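Local atomic coordinates of putative alpha-L-fucosidase (Bacteroides thetaiotaomicron VPI-5482, PDB entry 3GZA), a protein that probably hydrolyses alpha-L-fucosidic linkages in fucose-containing glycans. Residues A[17-22]-A[307-313]; A[22-28]-A[313-319]; A[69-75]-A[121-125]; A[373-377]-A[404-408]. Residue numbers count along the deposited sequence, not the author numbering.

Contact 1: residues A[17-22]-A[307-313]; sequences WHEAEM and VGRNATL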
loop_
_atom_site.group_PDB
_atom_site.type_symbol
_atom_site.label_atom_id
_atom_site.label_comp_id
_atom_site.label_asym_id
_atom_site.label_seq_id
_atom_site.Cartn_x
_atom_site.Cartn_y
_atom_site.Cartn_z
ATOM N N TRP A 17 -18.499 29.951 -6.747
ATOM C CA TRP A 17 -18.803 29.482 -5.396
ATOM C C TRP A 17 -20.147 30.079 -4.977
ATOM O O TRP A 17 -21.094 29.359 -4.580
ATOM C CB TRP A 17 -17.685 29.902 -4.409
ATOM C CG TRP A 17 -18.101 29.656 -3.033
ATOM C CD1 TRP A 17 -18.490 30.597 -2.118
ATOM C CD2 TRP A 17 -18.275 28.382 -2.394
ATOM N NE1 TRP A 17 -18.908 29.978 -0.967
ATOM C CE2 TRP A 17 -18.759 28.633 -1.095
ATOM C CE3 TRP A 17 -18.057 27.051 -2.788
ATOM C CZ2 TRP A 17 -19.034 27.614 -0.214
ATOM C CZ3 TRP A 17 -18.375 26.052 -1.923
ATOM C CH2 TRP A 17 -18.838 26.341 -0.647
ATOM N N HIS A 18 -20.236 31.394 -5.027
ATOM C CA HIS A 18 -21.479 32.075 -4.638
ATOM C C HIS A 18 -22.637 31.683 -5.539
ATOM O O HIS A 18 -23.739 31.453 -5.064
ATOM C CB HIS A 18 -21.320 33.578 -4.729
ATOM C CG HIS A 18 -20.324 34.148 -3.773
ATOM N ND1 HIS A 18 -20.607 34.346 -2.442
ATOM C CD2 HIS A 18 -19.035 34.516 -3.951
ATOM C CE1 HIS A 18 -19.537 34.848 -1.844
ATOM N NE2 HIS A 18 -18.573 34.973 -2.742
ATOM N N GLU A 19 -22.403 31.687 -6.848
ATOM C CA GLU A 19 -23.487 31.415 -7.813
ATOM C C GLU A 19 -24.064 30.014 -7.759
ATOM O O GLU A 19 -25.224 29.824 -8.100
ATOM C CB GLU A 19 -23.004 31.685 -9.224
ATOM C CG GLU A 19 -22.629 33.116 -9.440
ATOM C CD GLU A 19 -21.715 33.332 -10.688
ATOM O OE1 GLU A 19 -20.909 32.420 -11.083
ATOM O OE2 GLU A 19 -21.752 34.457 -11.212
ATOM N N ALA A 20 -23.254 29.031 -7.391
ATOM C CA ALA A 20 -23.758 27.659 -7.328
ATOM C C ALA A 20 -24.862 27.508 -6.330
ATOM O O ALA A 20 -25.828 26.787 -6.604
ATOM C CB ALA A 20 -22.614 26.677 -7.011
ATOM N N GLU A 21 -24.706 28.131 -5.150
ATOM C CA GLU A 21 -25.660 28.046 -4.023
ATOM C C GLU A 21 -25.749 26.714 -3.333
ATOM O O GLU A 21 -25.868 26.660 -2.128
ATOM C CB GLU A 21 -27.051 28.568 -4.394
ATOM C CG GLU A 21 -27.056 30.034 -4.858
ATOM C CD GLU A 21 -28.385 30.586 -5.277
ATOM O OE1 GLU A 21 -29.387 29.887 -5.228
ATOM O OE2 GLU A 21 -28.416 31.728 -5.761
HETATM N N MSE A 22 -25.740 25.628 -4.102
HETATM C CA MSE A 22 -25.838 24.306 -3.535
HETATM C C MSE A 22 -24.948 23.347 -4.286
HETATM O O MSE A 22 -24.776 23.472 -5.518
HETATM C CB MSE A 22 -27.234 23.791 -3.673
HETATM C CG MSE A 22 -28.246 24.448 -2.855
HETATM SE SE MSE A 22 -30.015 23.628 -3.137
HETATM C CE MSE A 22 -29.522 21.891 -2.405
ATOM N N VAL A 307 -28.315 29.075 2.144
ATOM C CA VAL A 307 -28.427 29.824 0.906
ATOM C C VAL A 307 -29.081 31.192 1.179
ATOM O O VAL A 307 -28.688 32.215 0.611
ATOM C CB VAL A 307 -29.213 29.036 -0.138
ATOM C CG1 VAL A 307 -29.433 29.902 -1.450
ATOM C CG2 VAL A 307 -28.503 27.669 -0.428
ATOM N N GLY A 308 -30.059 31.245 2.079
ATOM C CA GLY A 308 -30.715 32.512 2.446
ATOM C C GLY A 308 -30.004 33.407 3.436
ATOM O O GLY A 308 -30.511 34.467 3.810
ATOM N N ARG A 309 -28.832 32.950 3.861
ATOM C CA ARG A 309 -27.915 33.651 4.756
ATOM C C ARG A 309 -26.511 33.761 4.102
ATOM O O ARG A 309 -25.502 33.815 4.786
ATOM C CB ARG A 309 -27.822 32.959 6.133
ATOM C CG ARG A 309 -29.017 33.122 6.962
ATOM C CD ARG A 309 -28.877 32.464 8.322
ATOM N NE ARG A 309 -30.094 32.651 9.101
ATOM C CZ ARG A 309 -30.273 32.131 10.313
ATOM N NH1 ARG A 309 -29.337 31.417 10.891
ATOM N NH2 ARG A 309 -31.411 32.311 10.941
ATOM N N ASN A 310 -26.455 33.838 2.769
ATOM C CA ASN A 310 -25.204 34.123 2.070
ATOM C C ASN A 310 -24.148 33.054 2.255
ATOM O O ASN A 310 -22.969 33.342 2.370
ATOM C CB ASN A 310 -24.628 35.470 2.578
ATOM C CG ASN A 310 -23.550 36.035 1.676
ATOM O OD1 ASN A 310 -23.523 35.775 0.451
ATOM N ND2 ASN A 310 -22.682 36.896 2.267
ATOM N N ALA A 311 -24.570 31.789 2.307
ATOM C CA ALA A 311 -23.669 30.670 2.353
ATOM C C ALA A 311 -24.090 29.629 1.287
ATOM O O ALA A 311 -25.256 29.381 1.093
ATOM C CB ALA A 311 -23.679 30.016 3.781
ATOM N N THR A 312 -23.130 29.034 0.601
ATOM C CA THR A 312 -23.371 27.929 -0.283
ATOM C C THR A 312 -23.449 26.663 0.562
ATOM O O THR A 312 -22.601 26.405 1.424
ATOM C CB THR A 312 -22.348 27.871 -1.400
ATOM O OG1 THR A 312 -22.661 28.952 -2.314
ATOM C CG2 THR A 312 -22.376 26.498 -2.140
ATOM N N LEU A 313 -24.464 25.853 0.297
ATOM C CA LEU A 313 -24.796 24.670 1.073
ATOM C C LEU A 313 -24.313 23.413 0.374
ATOM O O LEU A 313 -24.601 23.203 -0.826
ATOM C CB LEU A 313 -26.307 24.610 1.230
ATOM C CG LEU A 313 -26.945 23.363 1.850
ATOM C CD1 LEU A 313 -26.494 23.189 3.334
ATOM C CD2 LEU A 313 -28.505 23.360 1.754
HETATM O O HOH W 1 -20.754 31.804 0.369
HETATM O O HOH W 2 -22.757 33.444 -0.857
HETATM O O HOH W 3 -24.119 31.317 -2.274
#
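Thr-312, with 112 Å² covered, is the residue round which helix 15-20 and the start of strand 312-317 meet. Its hydroxyl OG1 donates a hydrogen bond to Trp-17 O (2.8 Å), a carbonyl near the end of the helix, and takes a second from a water that also donates to His-18 O. The same side chain lies over one face of the Trp-17 indole in a CH-pi contact, CB standing 3.8 Å from the centroid of the six-membered ring. Threonine suits the place because it offers a hydroxyl to the helix end and carbon to the ring.

Glu-21, with 67 Å² covered, leaves the helix with positive phi and turns the chain into strand 22-26. Its carbonyl is thereby presented to the neighbouring strand: Leu-313 N donates to Glu-21 O at 2.9 Å, and the parallel bridge of Met-22 with Leu-313 follows. Met-22, present as selenomethionine, reaches Val-307 with CG 4.0 Å from CG2. The Glu-21 carboxylate points to the C-terminal region, where OE2 bonds His-407 and forms a salt bridge with Lys-408.

On the other side of Thr-312, strand 264-273 pairs with its backbone through Ala-268 and Ala-270. Trp-17 stacks on Phe-217 and packs on Phe-75 of strand 75-79, while Met-336 of helix 327-344 covers Met-22 and Leu-313.

Contact 2: residues A[22-28]-A[313-319]; sequences MGAVFHY and LILGLTP. With EDO (1,2-ethanediol), chain D.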
loop_
_atom_site.group_PDB
_atom_site.type_symbol
_atom_site.label_atom_id
_atom_site.label_comp_id
_atom_site.label_asym_id
_atom_site.label_seq_id
_atom_site.Cartn_x
_atom_site.Cartn_y
_atom_site.Cartn_z
HETATM N N MSE A 22 -25.740 25.628 -4.102
HETATM C CA MSE A 22 -25.838 24.306 -3.535
HETATM C C MSE A 22 -24.948 23.347 -4.286
HETATM O O MSE A 22 -24.776 23.472 -5.518
HETATM C CB MSE A 22 -27.234 23.791 -3.673
HETATM C CG MSE A 22 -28.246 24.448 -2.855
HETATM SE SE MSE A 22 -30.015 23.628 -3.137
HETATM C CE MSE A 22 -29.522 21.891 -2.405
ATOM N N GLY A 23 -24.416 22.401 -3.539
ATOM C CA GLY A 23 -23.624 21.310 -4.095
ATOM C C GLY A 23 -23.754 20.063 -3.252
ATOM O O GLY A 23 -24.398 20.090 -2.210
ATOM N N ALA A 24 -23.120 18.982 -3.704
ATOM C CA ALA A 24 -23.136 17.726 -2.983
ATOM C C ALA A 24 -21.734 17.164 -2.825
ATOM O O ALA A 24 -20.876 17.324 -3.704
ATOM C CB ALA A 24 -24.000 16.689 -3.723
ATOM N N VAL A 25 -21.503 16.490 -1.710
ATOM C CA VAL A 25 -20.264 15.724 -1.489
ATOM C C VAL A 25 -20.720 14.232 -1.288
ATOM O O VAL A 25 -21.674 13.914 -0.564
ATOM C CB VAL A 25 -19.383 16.232 -0.329
ATOM C CG1 VAL A 25 -20.124 16.139 1.014
ATOM C CG2 VAL A 25 -18.029 15.473 -0.325
ATOM N N PHE A 26 -20.039 13.321 -1.975
ATOM C CA PHE A 26 -20.282 11.906 -1.931
ATOM C C PHE A 26 -19.110 11.240 -1.229
ATOM O O PHE A 26 -17.990 11.330 -1.745
ATOM C CB PHE A 26 -20.404 11.311 -3.354
ATOM C CG PHE A 26 -21.573 11.832 -4.153
ATOM C CD1 PHE A 26 -21.475 13.057 -4.822
ATOM C CD2 PHE A 26 -22.768 11.159 -4.163
ATOM C CE1 PHE A 26 -22.595 13.532 -5.538
ATOM C CE2 PHE A 26 -23.819 11.616 -4.893
ATOM C CZ PHE A 26 -23.731 12.825 -5.575
ATOM N N HIS A 27 -19.352 10.680 -0.046
ATOM C CA HIS A 27 -18.358 9.931 0.704
ATOM C C HIS A 27 -18.458 8.445 0.359
ATOM O O HIS A 27 -19.548 7.871 0.384
ATOM C CB HIS A 27 -18.532 10.120 2.211
ATOM C CG HIS A 27 -18.103 11.463 2.717
ATOM N ND1 HIS A 27 -18.834 12.623 2.527
ATOM C CD2 HIS A 27 -17.009 11.819 3.411
ATOM C CE1 HIS A 27 -18.189 13.633 3.093
ATOM N NE2 HIS A 27 -17.080 13.169 3.643
ATOM N N TYR A 28 -17.325 7.818 0.023
ATOM C CA TYR A 28 -17.288 6.421 -0.334
ATOM C C TYR A 28 -15.886 5.914 -0.006
ATOM O O TYR A 28 -14.904 6.570 -0.367
ATOM C CB TYR A 28 -17.616 6.301 -1.818
ATOM C CG TYR A 28 -18.318 5.050 -2.297
ATOM C CD1 TYR A 28 -19.447 4.625 -1.647
ATOM C CD2 TYR A 28 -17.892 4.392 -3.426
ATOM C CE1 TYR A 28 -20.158 3.544 -2.115
ATOM C CE2 TYR A 28 -18.577 3.300 -3.896
ATOM C CZ TYR A 28 -19.721 2.924 -3.264
ATOM O OH TYR A 28 -20.474 1.877 -3.730
ATOM N N LEU A 313 -24.464 25.853 0.297
ATOM C CA LEU A 313 -24.796 24.670 1.073
ATOM C C LEU A 313 -24.313 23.413 0.374
ATOM O O LEU A 313 -24.601 23.203 -0.826
ATOM C CB LEU A 313 -26.307 24.610 1.230
ATOM C CG LEU A 313 -26.945 23.363 1.850
ATOM C CD1 LEU A 313 -26.494 23.189 3.334
ATOM C CD2 LEU A 313 -28.505 23.360 1.754
ATOM N N ILE A 314 -23.634 22.545 1.128
ATOM C CA ILE A 314 -23.173 21.280 0.631
ATOM C C ILE A 314 -23.901 20.127 1.335
ATOM O O ILE A 314 -23.832 20.022 2.545
ATOM C CB ILE A 314 -21.639 21.089 0.762
ATOM C CG1 ILE A 314 -20.932 22.255 0.033
ATOM C CG2 ILE A 314 -21.228 19.700 0.197
ATOM C CD1 ILE A 314 -19.350 22.174 0.079
ATOM N N LEU A 315 -24.586 19.299 0.566
ATOM C CA LEU A 315 -25.242 18.146 1.109
ATOM C C LEU A 315 -24.381 16.892 1.025
ATOM O O LEU A 315 -23.848 16.585 -0.052
ATOM C CB LEU A 315 -26.554 17.891 0.338
ATOM C CG LEU A 315 -27.650 18.967 0.345
ATOM C CD1 LEU A 315 -28.764 18.588 -0.640
ATOM C CD2 LEU A 315 -28.203 19.181 1.761
ATOM N N GLY A 316 -24.301 16.140 2.116
ATOM C CA GLY A 316 -23.564 14.869 2.128
ATOM C C GLY A 316 -24.437 13.707 1.748
ATOM O O GLY A 316 -25.401 13.307 2.479
ATOM N N LEU A 317 -24.106 13.163 0.591
ATOM C CA LEU A 317 -24.856 12.049 0.032
ATOM C C LEU A 317 -24.045 10.758 0.132
ATOM O O LEU A 317 -22.819 10.755 0.107
ATOM C CB LEU A 317 -25.228 12.363 -1.411
ATOM C CG LEU A 317 -25.989 13.675 -1.619
ATOM C CD1 LEU A 317 -26.438 13.820 -3.084
ATOM C CD2 LEU A 317 -27.162 13.870 -0.586
ATOM N N THR A 318 -24.771 9.644 0.152
ATOM C CA THR A 318 -24.163 8.335 0.528
ATOM C C THR A 318 -24.469 7.194 -0.433
ATOM O O THR A 318 -25.495 6.463 -0.251
ATOM C CB THR A 318 -24.622 7.933 1.930
ATOM O OG1 THR A 318 -26.042 7.758 1.994
ATOM C CG2 THR A 318 -24.244 8.987 2.952
ATOM N N PRO A 319 -23.581 6.983 -1.412
ATOM C CA PRO A 319 -23.816 5.795 -2.286
ATOM C C PRO A 319 -23.690 4.534 -1.439
ATOM O O PRO A 319 -22.905 4.454 -0.511
ATOM C CB PRO A 319 -22.718 5.901 -3.315
ATOM C CG PRO A 319 -22.298 7.359 -3.278
ATOM C CD PRO A 319 -22.449 7.777 -1.885
HETATM C C1 EDO D . -17.107 15.212 6.151
HETATM O O1 EDO D . -15.904 14.780 5.506
HETATM C C2 EDO D . -17.317 16.614 5.677
HETATM O O2 EDO D . -16.356 17.432 6.313
HETATM O O HOH W 4 -21.540 12.318 2.227
HETATM O O HOH W 5 -21.513 6.114 1.279
#
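Strands 22-26 and 313-317 run parallel, their short axes 4.4 Å apart at closest approach and inclined at 30°. Five successive bridges, from Met-22 with Leu-313 to Phe-26 with Leu-317, hold the register. Hydrogen bonds alternate in direction: Gly-23 N to Leu-313 O (2.8 Å), Leu-315 N to Gly-23 O (2.9 Å), Val-25 N to Leu-315 O (2.9 Å) and Leu-317 N to Val-25 O (2.8 Å). A weak one from His-27 N to Leu-317 O (3.5 Å) ends the ladder.

Met-22 (selenomethionine), Ala-24, Phe-26, Leu-313, Leu-315 and Leu-317 share one face, turned to helices 61-69 and 327-344. Here small Ala-24 meets Leu-317 (CB to CD1, 3.8 Å). On the other face, with Gly-23 and Gly-316, Val-25 CG1 lies 3.8 Å from Ile-314 CG2. Beyond the strands, Pro-319 packs against Phe-26 and Tyr-28.

At the C-terminal ends, where TIM barrels carry their active sites, polar groups join this apolar packing. One water donates to both His-27 O and Pro-319 O; another links His-27 ND1 to Leu-317 O. His-27 NE2 is hydrogen-bonded to ethanediol O1 (2.7 Å), probably from the crystallisation liquor. A histidine among aromatic rings, Trp-283 and Phe-284 included, is here consistent with a sugar-binding pocket.

Contact 3: residues A[69-75]-A[121-125]; sequences KAAGCKF and YGLQP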
loop_
_atom_site.group_PDB
_atom_site.type_symbol
_atom_site.label_atom_id
_atom_site.label_comp_id
_atom_site.label_asym_id
_atom_site.label_seq_id
_atom_site.Cartn_x
_atom_site.Cartn_y
_atom_site.Cartn_z
ATOM N N LYS A 69 -28.503 16.623 -8.706
ATOM C CA LYS A 69 -29.011 17.655 -9.548
ATOM C C LYS A 69 -30.459 17.953 -9.243
ATOM O O LYS A 69 -30.878 19.105 -9.269
ATOM C CB LYS A 69 -28.847 17.270 -11.030
ATOM C CG LYS A 69 -29.392 18.286 -11.999
ATOM C CD LYS A 69 -29.019 17.938 -13.435
ATOM C CE LYS A 69 -29.451 19.031 -14.409
ATOM N NZ LYS A 69 -29.196 18.671 -15.826
ATOM N N ALA A 70 -31.219 16.912 -8.918
ATOM C CA ALA A 70 -32.660 17.090 -8.642
ATOM C C ALA A 70 -32.941 17.957 -7.422
ATOM O O ALA A 70 -34.061 18.450 -7.256
ATOM C CB ALA A 70 -33.358 15.738 -8.500
ATOM N N ALA A 71 -31.946 18.092 -6.546
ATOM C CA ALA A 71 -32.085 18.936 -5.350
ATOM C C ALA A 71 -31.758 20.392 -5.603
ATOM O O ALA A 71 -32.093 21.247 -4.802
ATOM C CB ALA A 71 -31.229 18.362 -4.211
ATOM N N GLY A 72 -31.147 20.675 -6.747
ATOM C CA GLY A 72 -30.624 21.988 -7.039
ATOM C C GLY A 72 -29.101 22.089 -7.001
ATOM O O GLY A 72 -28.585 23.180 -7.217
ATOM N N CYS A 73 -28.394 20.990 -6.766
ATOM C CA CYS A 73 -26.920 21.010 -6.706
ATOM C C CYS A 73 -26.319 21.371 -8.059
ATOM O O CYS A 73 -26.777 20.878 -9.109
ATOM C CB CYS A 73 -26.390 19.633 -6.282
ATOM S SG CYS A 73 -27.001 19.208 -4.636
ATOM N N LYS A 74 -25.336 22.279 -8.020
ATOM C CA LYS A 74 -24.651 22.767 -9.214
ATOM C C LYS A 74 -23.231 22.221 -9.328
ATOM O O LYS A 74 -22.563 22.417 -10.361
ATOM C CB LYS A 74 -24.683 24.306 -9.306
ATOM C CG LYS A 74 -26.086 24.869 -9.354
ATOM C CD LYS A 74 -26.848 24.396 -10.578
ATOM C CE LYS A 74 -28.250 25.010 -10.631
ATOM N NZ LYS A 74 -28.190 26.468 -10.690
ATOM N N PHE A 75 -22.731 21.677 -8.220
ATOM C CA PHE A 75 -21.408 21.061 -8.195
ATOM C C PHE A 75 -21.509 19.798 -7.389
ATOM O O PHE A 75 -22.444 19.634 -6.575
ATOM C CB PHE A 75 -20.318 21.988 -7.654
ATOM C CG PHE A 75 -20.506 22.382 -6.237
ATOM C CD1 PHE A 75 -21.145 23.580 -5.940
ATOM C CD2 PHE A 75 -19.920 21.690 -5.209
ATOM C CE1 PHE A 75 -21.295 23.993 -4.645
ATOM C CE2 PHE A 75 -20.057 22.093 -3.912
ATOM C CZ PHE A 75 -20.723 23.292 -3.626
ATOM N N TYR A 121 -24.266 15.930 -17.018
ATOM C CA TYR A 121 -25.481 16.537 -16.504
ATOM C C TYR A 121 -25.330 17.994 -16.135
ATOM O O TYR A 121 -26.247 18.607 -15.587
ATOM C CB TYR A 121 -26.054 15.725 -15.358
ATOM C CG TYR A 121 -26.441 14.339 -15.824
ATOM C CD1 TYR A 121 -27.579 14.130 -16.545
ATOM C CD2 TYR A 121 -25.615 13.257 -15.558
ATOM C CE1 TYR A 121 -27.912 12.846 -17.018
ATOM C CE2 TYR A 121 -25.918 11.995 -16.004
ATOM C CZ TYR A 121 -27.044 11.782 -16.714
ATOM O OH TYR A 121 -27.348 10.507 -17.148
ATOM N N GLY A 122 -24.177 18.564 -16.419
ATOM C CA GLY A 122 -24.000 19.971 -16.189
ATOM C C GLY A 122 -23.671 20.391 -14.782
ATOM O O GLY A 122 -23.996 21.517 -14.392
ATOM N N LEU A 123 -23.115 19.487 -13.977
ATOM C CA LEU A 123 -22.651 19.827 -12.640
ATOM C C LEU A 123 -21.128 19.934 -12.737
ATOM O O LEU A 123 -20.494 19.253 -13.544
ATOM C CB LEU A 123 -23.070 18.834 -11.570
ATOM C CG LEU A 123 -24.443 19.063 -10.913
ATOM C CD1 LEU A 123 -25.551 18.900 -11.948
ATOM C CD2 LEU A 123 -24.601 18.141 -9.719
ATOM N N GLN A 124 -20.566 20.874 -11.985
ATOM C CA GLN A 124 -19.119 21.065 -11.963
ATOM C C GLN A 124 -18.514 20.077 -10.966
ATOM O O GLN A 124 -18.894 20.044 -9.799
ATOM C CB GLN A 124 -18.802 22.504 -11.546
ATOM C CG GLN A 124 -19.325 23.517 -12.584
ATOM C CD GLN A 124 -19.272 24.978 -12.113
ATOM O OE1 GLN A 124 -18.219 25.583 -12.084
ATOM N NE2 GLN A 124 -20.418 25.538 -11.772
ATOM N N PRO A 125 -17.542 19.273 -11.412
ATOM C CA PRO A 125 -16.941 18.293 -10.519
ATOM C C PRO A 125 -15.828 18.787 -9.678
ATOM O O PRO A 125 -15.002 19.525 -10.174
ATOM C CB PRO A 125 -16.357 17.237 -11.498
ATOM C CG PRO A 125 -16.076 17.983 -12.698
ATOM C CD PRO A 125 -17.034 19.123 -12.793
HETATM O O HOH W 6 -22.859 23.759 -12.836
#
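Two hydrogen bonds join the segments directly. Gln-124 N donates to Lys-74 O (3.0 Å, nearly straight at 170°), the first rung of the parallel pairing in which Phe-75 bridges Gln-124. Some way from it, Lys-69 NZ donates to Tyr-121 O at 3.0 Å; a long, fully extended lysine side chain is what lets the end of one helix reach the end of the next. Water adds a third link, donating to Lys-74 O and Gly-122 O and accepting from Gln-124 NE2. The backbones also meet through a CA-H...O contact, Phe-75 CA to Gln-124 O at 3.2 Å.

Apolar packing centres on Leu-123, which has the largest area covered here, 88 Å². Its CD1 meets Lys-69 CB at 3.8 Å, and its CD2 lies 4.2 Å from Cys-73 CB, so a branched aliphatic side chain fills the space between the helix end and the loop that leads into strand 75-79.

The turns themselves depend on glycine. Gly-72 and Gly-122 each close a helix with a Schellman motif, at backbone angles where a CB would collide with the preceding carbonyl oxygen.

Helices 61-69 and 110-121 thus feed adjacent strands, 75-79 and 124-129, as in the repeating beta/alpha units of a TIM barrel. Tyr-121 leans on helix 61-69, Phe-75 stacks with Tyr-177 and touches helix 15-20, and Lys-74 pairs through its backbone with Met-22.

Contact 4: residues A[373-377]-A[404-408]; sequences IQENI and SVGHK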
loop_
_atom_site.group_PDB
_atom_site.type_symbol
_atom_site.label_atom_id
_atom_site.label_comp_id
_atom_site.label_asym_id
_atom_site.label_seq_id
_atom_site.Cartn_x
_atom_site.Cartn_y
_atom_site.Cartn_z
ATOM N N ILE A 373 -33.364 39.210 -1.549
ATOM C CA ILE A 373 -32.519 40.344 -1.923
ATOM C C ILE A 373 -31.186 39.754 -2.313
ATOM O O ILE A 373 -30.703 38.844 -1.648
ATOM C CB ILE A 373 -32.247 41.304 -0.767
ATOM C CG1 ILE A 373 -33.505 41.547 0.072
ATOM C CG2 ILE A 373 -31.599 42.645 -1.307
ATOM C CD1 ILE A 373 -33.219 42.248 1.412
ATOM N N GLN A 374 -30.615 40.230 -3.411
ATOM C CA GLN A 374 -29.294 39.779 -3.850
ATOM C C GLN A 374 -28.457 40.953 -4.297
ATOM O O GLN A 374 -28.944 41.800 -5.047
ATOM C CB GLN A 374 -29.397 38.811 -5.036
ATOM C CG GLN A 374 -30.174 37.541 -4.817
ATOM C CD GLN A 374 -30.011 36.587 -5.985
ATOM O OE1 GLN A 374 -30.864 36.556 -6.866
ATOM N NE2 GLN A 374 -28.894 35.867 -6.045
ATOM N N GLU A 375 -27.210 41.008 -3.820
ATOM C CA GLU A 375 -26.240 41.975 -4.292
ATOM C C GLU A 375 -25.468 41.357 -5.464
ATOM O O GLU A 375 -25.439 40.141 -5.613
ATOM C CB GLU A 375 -25.255 42.362 -3.193
ATOM C CG GLU A 375 -25.860 43.117 -2.049
ATOM C CD GLU A 375 -24.823 43.564 -1.023
ATOM O OE1 GLU A 375 -24.572 42.756 -0.119
ATOM O OE2 GLU A 375 -24.303 44.728 -1.116
ATOM N N ASN A 376 -24.875 42.216 -6.308
ATOM C CA ASN A 376 -23.988 41.769 -7.385
ATOM C C ASN A 376 -22.644 41.450 -6.677
ATOM O O ASN A 376 -21.808 42.322 -6.456
ATOM C CB ASN A 376 -23.812 42.868 -8.435
ATOM C CG ASN A 376 -23.316 42.342 -9.745
ATOM O OD1 ASN A 376 -23.130 41.148 -9.915
ATOM N ND2 ASN A 376 -23.148 43.237 -10.705
ATOM N N ILE A 377 -22.503 40.204 -6.259
ATOM C CA ILE A 377 -21.380 39.783 -5.424
ATOM C C ILE A 377 -19.971 40.100 -5.954
ATOM O O ILE A 377 -19.053 40.345 -5.161
ATOM C CB ILE A 377 -21.523 38.299 -5.010
ATOM C CG1 ILE A 377 -20.789 38.033 -3.666
ATOM C CG2 ILE A 377 -21.119 37.367 -6.145
ATOM C CD1 ILE A 377 -21.310 38.900 -2.536
ATOM N N SER A 404 -26.394 42.040 6.672
ATOM C CA SER A 404 -25.774 41.460 5.497
ATOM C C SER A 404 -26.788 40.958 4.469
ATOM O O SER A 404 -27.845 40.439 4.831
ATOM C CB SER A 404 -24.896 40.282 5.906
ATOM O OG SER A 404 -25.630 39.359 6.690
ATOM N N VAL A 405 -26.401 41.068 3.210
ATOM C CA VAL A 405 -27.169 40.515 2.116
ATOM C C VAL A 405 -26.220 39.604 1.337
ATOM O O VAL A 405 -26.371 38.388 1.367
ATOM C CB VAL A 405 -27.819 41.610 1.264
ATOM C CG1 VAL A 405 -28.458 40.979 0.051
ATOM C CG2 VAL A 405 -28.848 42.383 2.071
ATOM N N GLY A 406 -25.239 40.168 0.652
ATOM C CA GLY A 406 -24.284 39.372 -0.101
ATOM C C GLY A 406 -24.965 38.755 -1.307
ATOM O O GLY A 406 -25.870 39.386 -1.897
ATOM N N HIS A 407 -24.625 37.514 -1.620
ATOM C CA HIS A 407 -25.140 36.853 -2.801
ATOM C C HIS A 407 -26.644 36.626 -2.747
ATOM O O HIS A 407 -27.333 36.856 -3.736
ATOM C CB HIS A 407 -24.399 35.561 -3.076
ATOM C CG HIS A 407 -25.023 34.787 -4.184
ATOM N ND1 HIS A 407 -24.929 35.208 -5.489
ATOM C CD2 HIS A 407 -25.877 33.732 -4.173
ATOM C CE1 HIS A 407 -25.638 34.386 -6.247
ATOM N NE2 HIS A 407 -26.241 33.511 -5.475
ATOM N N LYS A 408 -27.152 36.232 -1.574
ATOM C CA LYS A 408 -28.574 35.998 -1.418
ATOM C C LYS A 408 -29.026 36.055 0.022
ATOM O O LYS A 408 -28.384 35.492 0.897
ATOM C CB LYS A 408 -28.984 34.648 -2.015
ATOM C CG LYS A 408 -30.492 34.340 -1.987
ATOM C CD LYS A 408 -30.796 33.125 -2.848
ATOM C CE LYS A 408 -30.963 33.477 -4.361
ATOM N NZ LYS A 408 -31.342 32.256 -5.170
HETATM O O HOH W 7 -31.486 33.634 -7.706
HETATM O O HOH W 8 -24.166 42.809 2.588
HETATM O O HOH W 9 -24.477 37.678 -6.680
#
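Glu-375 binds Gly-406 of the loop 404-408 through both backbone and side chain. Its N donates to Gly-406 O (2.9 Å), while its OE1 accepts from Gly-406 N (2.8 Å), so one residue serves both polar backbone atoms of that glycine. A water donates to Glu-375 OE1 and accepts from Val-405 N; the other carboxylate oxygen, OE2, takes the amides of Arg-382 and Ile-383. Glutamate, with two acceptors on a flexible arm, suits a buried place among so many NH groups. Gly-406, at positive phi, makes a turn that most other residues would adopt less readily.

Gln-374 uses both ends of its amide. NE2 donates to His-407 O at 3.0 Å and lies over one face of the imidazole; OE1 accepts from Asn-436 and from a water bound to Lys-408 NZ. His-407 NE2 and Lys-408 NZ also reach Glu-21, by a hydrogen bond and a salt bridge, while His-407 ND1 shares a water with Ile-377 N and His-407 N donates to Asn-310 OD1.

Apolar contact adds to these bonds: Ile-373 CG2 packs on Val-405 CG1 at 3.8 Å. The loop links strands 395-402 and 409-418 of the two sheets of the F5/8 type C-like beta domain. Ile-377 and His-407 touch helix 15-20.

Overall arrangement
Contacts 1, 2 and 3 belong to the TIM-barrel-like part of the chain and reach one sheet. Contacts 1 and 2 share Met-22 and Leu-313, their centres about 15 Å apart, and follow the same strand pair; by joining the chain's early residues to strand 312-317 they close the barrel. Contact 3 is nested within both loops and adds the next strands, 75-79 and 124-129. Contact 4 comes later in the chain, in the C-terminal beta domain, about 25 Å from contact 2 between centres but only 10 Å from contact 1. Glu-21 and Asn-310 bond to His-407 there, tying the second domain to the barrel.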